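Local coordinates for protein RE68036p (Drosophila melanogaster, PDB 1SQH) that probably transfers acyl groups to glycine, as a member of the GNAT-like acyltransferases, although its biological role is uncharacterised, at residues Arg47-Ala52 and Leu59-Leu64; Thr200-Leu205 and Leu234-Val239; Phe208-Gly213 and Arg258-Gly263; Leu251-Met256 and Lys284-Gln289. All coordinates share one frame; numbering follows the deposited sequence.

Contact 1 lies in the N-terminal GNAT-like half of the chain, where helix 34-51 meets the loop leading to strand 67-71; the other three lie in the C-terminal half. Contact 1 closes before the rest begin, yet it touches contacts 2 and 3, whose centres are about 16 and 18 Å away, through residues of helix 199-208. Contacts 2 and 3 alternate along the chain, their centres about 12 Å apart, and reach the same four-stranded antiparallel sheet. Contact 4 alternates with contact 3 along the chain and shares helix 248-263 with it, about 13 Å away between centres. Helix 199-208 therefore joins the halves, while helix 248-263 ties the sheet to helix 277-286.

Contact 1 (Arg47-Ala52 and Leu59-Leu64); sequences RQLSEA and LNHISL
Leu49 packs both methyl groups against Leu64 and brings one of them obliquely to the ring of His61, closing a helix-loop return within the N-terminal GNAT-like part of the chain. Helix 34-51 is in its last turn here, with a backbone bond from Ala52 N to Gln48 O, and the chain then folds back through the loop and the short 3-10 turn at 62-63 that precede strand 67-71. With CG anti to its own carbonyl carbon (chi1 -63°), Leu49 sends its fork straight at this turn. One prong, CD1, lies 3.7 Å from Leu64 CB. The other, CD2, stands 4.0 Å from Leu64 CD2 and slants onto the imidazole, 4.1 Å from His61 CD2. The two leucine side chains cross at about a right angle, so each branch of Leu49 finds a different part of its partner. Leucine suits both places, since a forked aliphatic group can fill an uneven buried surface without leaving a polar atom to satisfy.

His61 has two roles: its CD2 carbon takes part in the apolar packing, whereas ND1 is hydrogen-bonded to Asp58, which fixes the rotation of the ring. Phe208 of helix 199-208 packs against Leu49, His61 and Leu64 alike, so this small cluster belongs to the join between the two halves of the protein. The turn itself is pinned by a short backbone bond, Leu64 N to His61 O at 2.8 Å, while Leu64 O is gripped by the side-chain NE2 of Gln42.

Contact 2 (Thr200-Leu205 and Leu234-Val239); sequences TYLQAL and LGMLQV
Met236, modelled as selenomethionine, reaches from strand 234-239 to helix 199-208 and makes the whole bridge by itself. Its CB leaves the strand pointing at the helix, and CG, anti to the carbonyl carbon at chi1 -65°, carries the chain further across. A bend at chi2 places the selenium, which stands in for the natural sulphur, 4.4 Å from CD1 of Leu202. A second bend, at chi3, turns the last methyl aside, and CE ends 4.1 Å from CD1 of Leu205. Leu202 and Leu205, three residues apart, thus offer one methyl each from neighbouring turns of the helix. A long, flexible, apolar methionine chain suits this gap, where Leu202 CA and Met236 CA are 10.0 Å apart.

On the helix, CD1 of Leu205 also rests on one face of the Tyr201 ring, 3.4 Å above its plane and displaced toward the rim, so this methyl links the ring to the methionine tip. On the strand, CE curls back to 4.2 Å from Gly235 CA, where the absence of a side chain leaves it room.

Met236 has left-handed backbone angles (phi 49°, psi 38°), a break in the strand consistent with the bulge found at this point of the fourth strand in GNAT proteins. The methionine lies beside Phe227 of strand 222-228, while Leu202 is backed by Val187 and His188 of helix 184-189; Leu234 and Leu237 of strand 234-239 pack instead against helix 248-263.

Contact 3 (Phe208-Gly213 and Arg258-Gly263); sequences FNKSLG and REIARG
Lys210 and Glu259 reach toward each other, overlap along their chains and bury most of the surface between strand 211-216 and helix 248-263, the second strand and third helix of the GNAT-like fold. The aliphatic part of the lysine does the closest touching: CD lies 3.5 Å from Glu259 OE1 and 3.6 Å from Glu259 CG. Glu259 is extended, its CG anti to the backbone N (chi1 -179°), which carries the carboxylate from the helix across to the strand. Lys210 bends at its end (chi4 -74°), leaving NZ in a long salt bridge of 3.9 Å to Glu259 OE1. Gly263, without a side chain, leaves room beside NZ.

The second carboxylate oxygen, OE2, faces apolar carbon instead, 3.7 Å from Leu212 CD2. Leu212 also packs on Leu252 and Ala255 of the same helix. A water completes the join, accepting from Ser211 N at 3.0 Å and donating to Glu259 OE1 at 2.9 Å.

OE1 therefore receives both a water proton and the distant pull of NZ, which would be expected to favour an ionised carboxylate; hydrocarbon packing and a water-mediated bond, more than the stretched ion pair, define this contact.

Contact 4 (Leu251-Met256 and Lys284-Gln289); sequences LLAAAM and KRIGYQ
Ile286 sets its terminal methyl on one face of the flat peptide group that joins Ala253 to Ala254: CD1 stands 3.4 Å from Ala254 N, almost straight above it. The methyl is flanked by the two alanine side chains, with Ala253 CB at 3.5 Å, a snug approach for two carbons, and Ala254 CB at 4.0 Å. The other flat group, the Tyr288 ring, comes close without touching helix 248-263 within this segment; its hydroxyl is hydrogen-bonded to Ser257, one turn after Ala253, and Ser257 OG also bonds to Ala253 O.

These are the third and fourth helices of the GNAT-like fold, in the β-α-β-α-β order that ends the domain. Alanines suit the helix 248-263 side because their small side chains let the backbones approach to 6.6 Å between Ala254 CA and Ile286 CA. Isoleucine suits the other: with CG1 anti to the carbonyl carbon and the chain extended at chi2 (170°), it presents a narrow methyl tip that fits between two CB atoms. Around the contact, Ala253 also meets Leu234 of strand 234-239, while Ala254 rests on Pro168.

Helix 277-286 stops immediately after Ile286 in a Schellman motif. Gly287, at a phi of 129° that is easy only for glycine, turns the chain toward strand 289-299, and its N makes a weak bond to Lys284 O. Between the two segments the contact is methyl packing on alanine and a peptide face, a close fit of small and branched hydrocarbon groups; the polar tie is the nearby bond between Tyr288 and Ser257.

Contact 1 (Arg47-Ala52 and Leu59-Leu64)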
# COMPACT_ATOMS: atom_id res chain seq x y z
N ARG A 47 -8.19 -5.21 -13.46
CA ARG A 47 -8.10 -6.02 -14.67
C ARG A 47 -8.11 -7.52 -14.33
O ARG A 47 -8.90 -8.28 -14.88
CB ARG A 47 -6.81 -5.68 -15.41
CG ARG A 47 -6.70 -6.27 -16.81
CD ARG A 47 -7.47 -5.43 -17.81
NE ARG A 47 -7.18 -5.83 -19.18
CZ ARG A 47 -7.71 -5.26 -20.25
NH1 ARG A 47 -7.39 -5.69 -21.47
NH2 ARG A 47 -8.56 -4.25 -20.11
N GLN A 48 -7.23 -7.93 -13.42
CA GLN A 48 -7.13 -9.34 -13.02
C GLN A 48 -8.43 -9.88 -12.42
O GLN A 48 -8.97 -10.88 -12.90
CB GLN A 48 -6.01 -9.51 -11.99
CG GLN A 48 -4.65 -8.97 -12.39
CD GLN A 48 -3.66 -9.03 -11.24
OE1 GLN A 48 -3.38 -10.11 -10.70
NE2 GLN A 48 -3.13 -7.88 -10.84
N LEU A 49 -8.91 -9.24 -11.37
CA LEU A 49 -10.14 -9.65 -10.70
C LEU A 49 -11.29 -9.75 -11.69
O LEU A 49 -12.23 -10.54 -11.50
CB LEU A 49 -10.50 -8.66 -9.59
CG LEU A 49 -9.49 -8.56 -8.44
CD1 LEU A 49 -9.95 -7.52 -7.44
CD2 LEU A 49 -9.35 -9.92 -7.78
N SER A 50 -11.22 -8.93 -12.74
CA SER A 50 -12.24 -8.93 -13.78
C SER A 50 -12.16 -10.24 -14.57
O SER A 50 -13.14 -10.99 -14.65
CB SER A 50 -12.02 -7.74 -14.72
OG SER A 50 -12.96 -7.76 -15.78
N GLU A 51 -10.99 -10.50 -15.14
CA GLU A 51 -10.77 -11.72 -15.91
C GLU A 51 -11.03 -12.96 -15.07
O GLU A 51 -11.34 -14.03 -15.60
CB GLU A 51 -9.34 -11.76 -16.45
CG GLU A 51 -8.99 -10.58 -17.34
CD GLU A 51 -7.64 -10.74 -18.00
OE1 GLU A 51 -6.67 -11.08 -17.29
OE2 GLU A 51 -7.54 -10.51 -19.23
N ALA A 52 -10.90 -12.82 -13.75
CA ALA A 52 -11.13 -13.92 -12.83
C ALA A 52 -12.62 -14.00 -12.50
O ALA A 52 -13.03 -14.66 -11.55
CB ALA A 52 -10.33 -13.71 -11.54
N LEU A 59 -17.38 -9.91 -1.00
CA LEU A 59 -16.87 -9.75 0.35
C LEU A 59 -15.44 -10.25 0.64
O LEU A 59 -14.70 -9.60 1.38
CB LEU A 59 -17.87 -10.37 1.35
CG LEU A 59 -17.88 -9.84 2.79
CD1 LEU A 59 -19.27 -10.03 3.41
CD2 LEU A 59 -16.80 -10.53 3.62
N ASN A 60 -15.03 -11.39 0.08
CA ASN A 60 -13.69 -11.86 0.38
C ASN A 60 -12.58 -11.40 -0.58
O ASN A 60 -11.48 -11.95 -0.61
CB ASN A 60 -13.66 -13.39 0.57
CG ASN A 60 -14.17 -14.14 -0.63
OD1 ASN A 60 -13.74 -13.90 -1.75
ND2 ASN A 60 -15.08 -15.09 -0.39
N HIS A 61 -12.88 -10.36 -1.36
CA HIS A 61 -11.91 -9.78 -2.28
C HIS A 61 -12.03 -8.26 -2.28
O HIS A 61 -11.30 -7.58 -3.00
CB HIS A 61 -12.09 -10.30 -3.71
CG HIS A 61 -11.59 -11.69 -3.93
ND1 HIS A 61 -12.31 -12.81 -3.56
CD2 HIS A 61 -10.45 -12.15 -4.50
CE1 HIS A 61 -11.63 -13.89 -3.91
NE2 HIS A 61 -10.51 -13.52 -4.48
N ILE A 62 -12.94 -7.73 -1.46
CA ILE A 62 -13.12 -6.29 -1.40
C ILE A 62 -11.85 -5.55 -1.02
O ILE A 62 -11.66 -4.39 -1.40
CB ILE A 62 -14.19 -5.89 -0.37
CG1 ILE A 62 -13.86 -6.51 0.98
CG2 ILE A 62 -15.56 -6.32 -0.86
CD1 ILE A 62 -14.42 -5.74 2.14
N SER A 63 -10.97 -6.20 -0.27
CA SER A 63 -9.72 -5.58 0.16
C SER A 63 -8.85 -5.26 -1.06
O SER A 63 -7.91 -4.46 -0.96
CB SER A 63 -8.97 -6.52 1.11
OG SER A 63 -8.52 -7.68 0.43
N LEU A 64 -9.17 -5.87 -2.19
CA LEU A 64 -8.45 -5.64 -3.44
C LEU A 64 -9.16 -4.62 -4.35
O LEU A 64 -8.84 -4.49 -5.53
CB LEU A 64 -8.29 -6.97 -4.19
CG LEU A 64 -7.01 -7.78 -3.93
CD1 LEU A 64 -6.71 -7.83 -2.45
CD2 LEU A 64 -7.15 -9.18 -4.51

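Contact 2 (Thr200-Leu205 and Leu234-Val239)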
# COMPACT_ATOMS: atom_id res chain seq x y z
N THR A 200 -8.31 -12.46 5.53
CA THR A 200 -8.85 -12.62 4.20
C THR A 200 -8.18 -11.69 3.19
O THR A 200 -8.09 -12.02 2.00
CB THR A 200 -10.40 -12.45 4.20
OG1 THR A 200 -10.85 -12.07 2.89
CG2 THR A 200 -10.84 -11.44 5.24
N TYR A 201 -7.69 -10.54 3.65
CA TYR A 201 -6.96 -9.62 2.77
C TYR A 201 -5.69 -10.35 2.36
O TYR A 201 -5.37 -10.46 1.18
CB TYR A 201 -6.59 -8.33 3.50
CG TYR A 201 -5.60 -7.44 2.76
CD1 TYR A 201 -5.72 -7.20 1.39
CD2 TYR A 201 -4.58 -6.77 3.45
CE1 TYR A 201 -4.85 -6.32 0.72
CE2 TYR A 201 -3.71 -5.89 2.79
CZ TYR A 201 -3.86 -5.67 1.43
OH TYR A 201 -3.02 -4.78 0.78
N LEU A 202 -4.97 -10.88 3.35
CA LEU A 202 -3.74 -11.61 3.07
C LEU A 202 -3.99 -12.78 2.11
O LEU A 202 -3.18 -13.05 1.22
CB LEU A 202 -3.11 -12.11 4.38
CG LEU A 202 -2.03 -11.20 5.01
CD1 LEU A 202 -2.53 -9.78 5.09
CD2 LEU A 202 -1.67 -11.71 6.40
N GLN A 203 -5.12 -13.47 2.28
CA GLN A 203 -5.46 -14.59 1.41
C GLN A 203 -5.68 -14.12 -0.04
O GLN A 203 -5.36 -14.84 -0.99
CB GLN A 203 -6.70 -15.32 1.96
CG GLN A 203 -6.34 -16.49 2.87
CD GLN A 203 -7.50 -16.96 3.73
OE1 GLN A 203 -8.66 -16.87 3.34
NE2 GLN A 203 -7.18 -17.50 4.91
N ALA A 204 -6.23 -12.91 -0.19
CA ALA A 204 -6.45 -12.36 -1.52
C ALA A 204 -5.09 -12.03 -2.17
O ALA A 204 -4.87 -12.30 -3.36
CB ALA A 204 -7.31 -11.10 -1.44
N LEU A 205 -4.18 -11.47 -1.36
CA LEU A 205 -2.84 -11.12 -1.82
C LEU A 205 -1.99 -12.32 -2.25
O LEU A 205 -1.23 -12.23 -3.22
CB LEU A 205 -2.10 -10.34 -0.73
CG LEU A 205 -2.46 -8.85 -0.59
CD1 LEU A 205 -1.76 -8.25 0.62
CD2 LEU A 205 -2.04 -8.13 -1.86
N LEU A 234 7.25 -3.72 -2.47
CA LEU A 234 7.49 -4.69 -1.40
C LEU A 234 6.74 -4.36 -0.13
O LEU A 234 6.57 -3.19 0.21
CB LEU A 234 8.98 -4.76 -1.06
CG LEU A 234 9.95 -5.66 -1.83
CD1 LEU A 234 9.69 -5.61 -3.32
CD2 LEU A 234 11.38 -5.23 -1.50
N GLY A 235 6.32 -5.40 0.59
CA GLY A 235 5.62 -5.18 1.84
C GLY A 235 5.57 -6.40 2.77
O GLY A 235 5.85 -7.52 2.36
N MSE A 236 5.20 -6.14 4.02
CA MSE A 236 5.05 -7.17 5.04
C MSE A 236 6.21 -8.14 5.18
O MSE A 236 6.00 -9.34 5.41
CB MSE A 236 3.76 -7.95 4.79
CG MSE A 236 2.52 -7.11 4.93
SE MSE A 236 1.13 -7.69 3.72
CE MSE A 236 1.71 -6.65 2.18
N LEU A 237 7.43 -7.63 5.04
CA LEU A 237 8.61 -8.48 5.16
C LEU A 237 8.75 -8.90 6.61
O LEU A 237 8.52 -8.11 7.52
CB LEU A 237 9.87 -7.73 4.74
CG LEU A 237 11.21 -8.45 5.00
CD1 LEU A 237 11.26 -9.72 4.15
CD2 LEU A 237 12.39 -7.54 4.67
N GLN A 238 9.12 -10.15 6.84
CA GLN A 238 9.34 -10.59 8.20
C GLN A 238 10.07 -11.92 8.28
O GLN A 238 9.87 -12.80 7.44
CB GLN A 238 8.04 -10.66 8.99
CG GLN A 238 8.28 -10.89 10.48
CD GLN A 238 7.06 -10.64 11.33
OE1 GLN A 238 7.15 -10.65 12.56
NE2 GLN A 238 5.91 -10.41 10.69
N VAL A 239 10.92 -12.03 9.30
CA VAL A 239 11.68 -13.24 9.55
C VAL A 239 11.44 -13.63 11.01
O VAL A 239 11.63 -12.81 11.92
CB VAL A 239 13.20 -13.02 9.34
CG1 VAL A 239 13.97 -14.27 9.76
CG2 VAL A 239 13.48 -12.70 7.87

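Contact 3 (Phe208-Gly213 and Arg258-Gly263)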
# COMPACT_ATOMS: atom_id res chain seq x y z
N PHE A 208 -3.67 -13.11 -5.83
CA PHE A 208 -3.48 -12.19 -6.95
C PHE A 208 -2.18 -11.39 -7.02
O PHE A 208 -1.90 -10.76 -8.05
CB PHE A 208 -4.67 -11.25 -7.00
CG PHE A 208 -5.93 -11.93 -7.43
CD1 PHE A 208 -6.08 -12.34 -8.75
CD2 PHE A 208 -6.93 -12.22 -6.51
CE1 PHE A 208 -7.22 -13.03 -9.16
CE2 PHE A 208 -8.07 -12.91 -6.91
CZ PHE A 208 -8.21 -13.32 -8.23
N ASN A 209 -1.40 -11.41 -5.94
CA ASN A 209 -0.14 -10.68 -5.92
C ASN A 209 1.02 -11.66 -5.82
O ASN A 209 0.82 -12.85 -5.55
CB ASN A 209 -0.11 -9.73 -4.71
CG ASN A 209 -0.14 -8.25 -5.12
OD1 ASN A 209 -0.58 -7.91 -6.22
ND2 ASN A 209 0.30 -7.38 -4.22
N LYS A 210 2.24 -11.18 -6.06
CA LYS A 210 3.40 -12.06 -5.93
C LYS A 210 3.77 -12.12 -4.44
O LYS A 210 3.46 -11.19 -3.68
CB LYS A 210 4.60 -11.53 -6.73
CG LYS A 210 4.42 -11.60 -8.24
CD LYS A 210 5.67 -11.11 -8.97
CE LYS A 210 5.44 -10.95 -10.47
NZ LYS A 210 5.38 -12.23 -11.22
N SER A 211 4.39 -13.22 -4.03
CA SER A 211 4.81 -13.41 -2.65
C SER A 211 5.99 -14.39 -2.61
O SER A 211 6.24 -15.09 -3.59
CB SER A 211 3.66 -13.95 -1.81
OG SER A 211 3.28 -15.23 -2.26
N LEU A 212 6.71 -14.41 -1.50
CA LEU A 212 7.84 -15.32 -1.35
C LEU A 212 7.99 -15.78 0.08
O LEU A 212 7.91 -14.98 1.02
CB LEU A 212 9.14 -14.66 -1.81
CG LEU A 212 9.42 -14.56 -3.32
CD1 LEU A 212 10.81 -13.99 -3.55
CD2 LEU A 212 9.33 -15.94 -3.94
N GLY A 213 8.20 -17.08 0.26
CA GLY A 213 8.36 -17.61 1.60
C GLY A 213 9.61 -18.46 1.70
O GLY A 213 10.05 -19.07 0.72
N ARG A 258 13.58 -8.23 -7.79
CA ARG A 258 13.90 -8.78 -9.11
C ARG A 258 12.66 -9.40 -9.75
O ARG A 258 12.33 -9.07 -10.89
CB ARG A 258 14.97 -9.86 -8.99
CG ARG A 258 16.38 -9.36 -9.02
CD ARG A 258 16.99 -9.53 -10.41
NE ARG A 258 16.86 -10.89 -10.91
CZ ARG A 258 17.77 -11.49 -11.66
NH1 ARG A 258 18.90 -10.86 -11.98
NH2 ARG A 258 17.55 -12.71 -12.13
N GLU A 259 11.99 -10.28 -9.02
CA GLU A 259 10.81 -10.96 -9.57
C GLU A 259 9.75 -9.98 -10.05
O GLU A 259 9.20 -10.16 -11.14
CB GLU A 259 10.18 -11.93 -8.55
CG GLU A 259 8.96 -12.67 -9.11
CD GLU A 259 8.39 -13.75 -8.17
OE1 GLU A 259 7.23 -14.16 -8.39
OE2 GLU A 259 9.09 -14.20 -7.24
N ILE A 260 9.46 -8.95 -9.26
CA ILE A 260 8.45 -8.00 -9.67
C ILE A 260 8.89 -7.24 -10.92
O ILE A 260 8.13 -7.12 -11.86
CB ILE A 260 8.13 -6.96 -8.55
CG1 ILE A 260 7.45 -7.66 -7.37
CG2 ILE A 260 7.24 -5.85 -9.12
CD1 ILE A 260 7.11 -6.72 -6.21
N ALA A 261 10.11 -6.74 -10.90
CA ALA A 261 10.62 -5.96 -12.03
C ALA A 261 10.69 -6.75 -13.34
O ALA A 261 10.54 -6.18 -14.42
CB ALA A 261 12.01 -5.40 -11.69
N ARG A 262 10.89 -8.05 -13.25
CA ARG A 262 10.98 -8.82 -14.48
C ARG A 262 9.63 -9.33 -14.94
O ARG A 262 9.49 -9.84 -16.05
CB ARG A 262 11.96 -9.98 -14.29
CG ARG A 262 13.36 -9.50 -13.97
CD ARG A 262 14.38 -10.41 -14.58
NE ARG A 262 15.75 -9.93 -14.38
CZ ARG A 262 16.82 -10.51 -14.91
NH1 ARG A 262 16.67 -11.60 -15.67
NH2 ARG A 262 18.03 -10.02 -14.69
N GLY A 263 8.62 -9.17 -14.09
CA GLY A 263 7.29 -9.61 -14.45
C GLY A 263 6.43 -8.44 -14.88
O GLY A 263 5.41 -8.61 -15.53
O HOH W 1 5.47 -14.90 -6.24

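Contact 4 (Leu251-Met256 and Lys284-Gln289)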
# COMPACT_ATOMS: atom_id res chain seq x y z
N LEU A 251 17.68 -11.24 1.56
CA LEU A 251 17.48 -12.16 0.45
C LEU A 251 16.06 -12.01 -0.09
O LEU A 251 15.86 -11.88 -1.30
CB LEU A 251 17.75 -13.61 0.88
CG LEU A 251 17.81 -14.64 -0.25
CD1 LEU A 251 18.67 -15.81 0.18
CD2 LEU A 251 16.42 -15.09 -0.61
N LEU A 252 15.07 -12.01 0.80
CA LEU A 252 13.69 -11.87 0.37
C LEU A 252 13.53 -10.57 -0.41
O LEU A 252 13.04 -10.57 -1.55
CB LEU A 252 12.71 -11.85 1.56
CG LEU A 252 12.12 -13.16 2.11
CD1 LEU A 252 11.69 -14.07 0.95
CD2 LEU A 252 13.12 -13.87 2.95
N ALA A 253 13.96 -9.46 0.18
CA ALA A 253 13.83 -8.18 -0.49
C ALA A 253 14.48 -8.13 -1.87
O ALA A 253 13.93 -7.55 -2.81
CB ALA A 253 14.39 -7.05 0.39
N ALA A 254 15.65 -8.73 -2.00
CA ALA A 254 16.33 -8.71 -3.30
C ALA A 254 15.54 -9.55 -4.31
O ALA A 254 15.24 -9.08 -5.42
CB ALA A 254 17.76 -9.24 -3.16
N ALA A 255 15.18 -10.77 -3.91
CA ALA A 255 14.45 -11.67 -4.79
C ALA A 255 13.11 -11.08 -5.24
O ALA A 255 12.81 -11.05 -6.44
CB ALA A 255 14.22 -13.00 -4.10
N MSE A 256 12.31 -10.61 -4.29
CA MSE A 256 11.03 -10.02 -4.66
C MSE A 256 11.21 -8.82 -5.61
O MSE A 256 10.45 -8.66 -6.56
CB MSE A 256 10.26 -9.58 -3.41
CG MSE A 256 8.85 -9.13 -3.70
SE MSE A 256 7.68 -10.65 -4.06
CE MSE A 256 7.94 -10.75 -5.96
N LYS A 284 18.35 -0.19 1.65
CA LYS A 284 19.34 0.74 1.14
C LYS A 284 20.48 -0.03 0.49
O LYS A 284 20.98 0.38 -0.56
CB LYS A 284 19.87 1.59 2.29
CG LYS A 284 20.16 3.01 1.92
CD LYS A 284 20.50 3.79 3.17
CE LYS A 284 20.36 5.29 2.97
NZ LYS A 284 20.59 5.99 4.27
N ARG A 285 20.89 -1.13 1.11
CA ARG A 285 21.99 -1.96 0.60
C ARG A 285 21.66 -2.54 -0.78
O ARG A 285 22.55 -2.74 -1.62
CB ARG A 285 22.30 -3.09 1.58
CG ARG A 285 23.57 -3.87 1.27
CD ARG A 285 23.76 -5.03 2.25
NE ARG A 285 25.08 -5.65 2.11
CZ ARG A 285 25.41 -6.54 1.17
NH1 ARG A 285 24.52 -6.94 0.28
NH2 ARG A 285 26.65 -7.01 1.11
N ILE A 286 20.39 -2.80 -1.02
CA ILE A 286 19.96 -3.33 -2.30
C ILE A 286 19.95 -2.22 -3.34
O ILE A 286 20.05 -2.47 -4.54
CB ILE A 286 18.55 -3.96 -2.18
CG1 ILE A 286 18.66 -5.29 -1.42
CG2 ILE A 286 17.94 -4.16 -3.57
CD1 ILE A 286 17.34 -5.90 -1.03
N GLY A 287 19.84 -0.97 -2.86
CA GLY A 287 19.84 0.17 -3.76
C GLY A 287 18.69 1.15 -3.58
O GLY A 287 18.68 2.21 -4.21
N TYR A 288 17.72 0.80 -2.75
CA TYR A 288 16.56 1.66 -2.50
C TYR A 288 16.99 2.98 -1.88
O TYR A 288 17.90 3.02 -1.06
CB TYR A 288 15.58 0.97 -1.54
CG TYR A 288 14.65 -0.04 -2.18
CD1 TYR A 288 13.36 0.32 -2.58
CD2 TYR A 288 15.07 -1.36 -2.38
CE1 TYR A 288 12.51 -0.62 -3.18
CE2 TYR A 288 14.23 -2.30 -2.98
CZ TYR A 288 12.95 -1.93 -3.37
OH TYR A 288 12.13 -2.88 -3.94
N GLN A 289 16.32 4.07 -2.26
CA GLN A 289 16.63 5.37 -1.68
C GLN A 289 15.36 5.94 -1.07
O GLN A 289 14.25 5.62 -1.51
CB GLN A 289 17.17 6.33 -2.74
CG GLN A 289 16.20 6.58 -3.86
CD GLN A 289 16.69 7.64 -4.84
OE1 GLN A 289 16.69 8.83 -4.53
NE2 GLN A 289 17.09 7.20 -6.03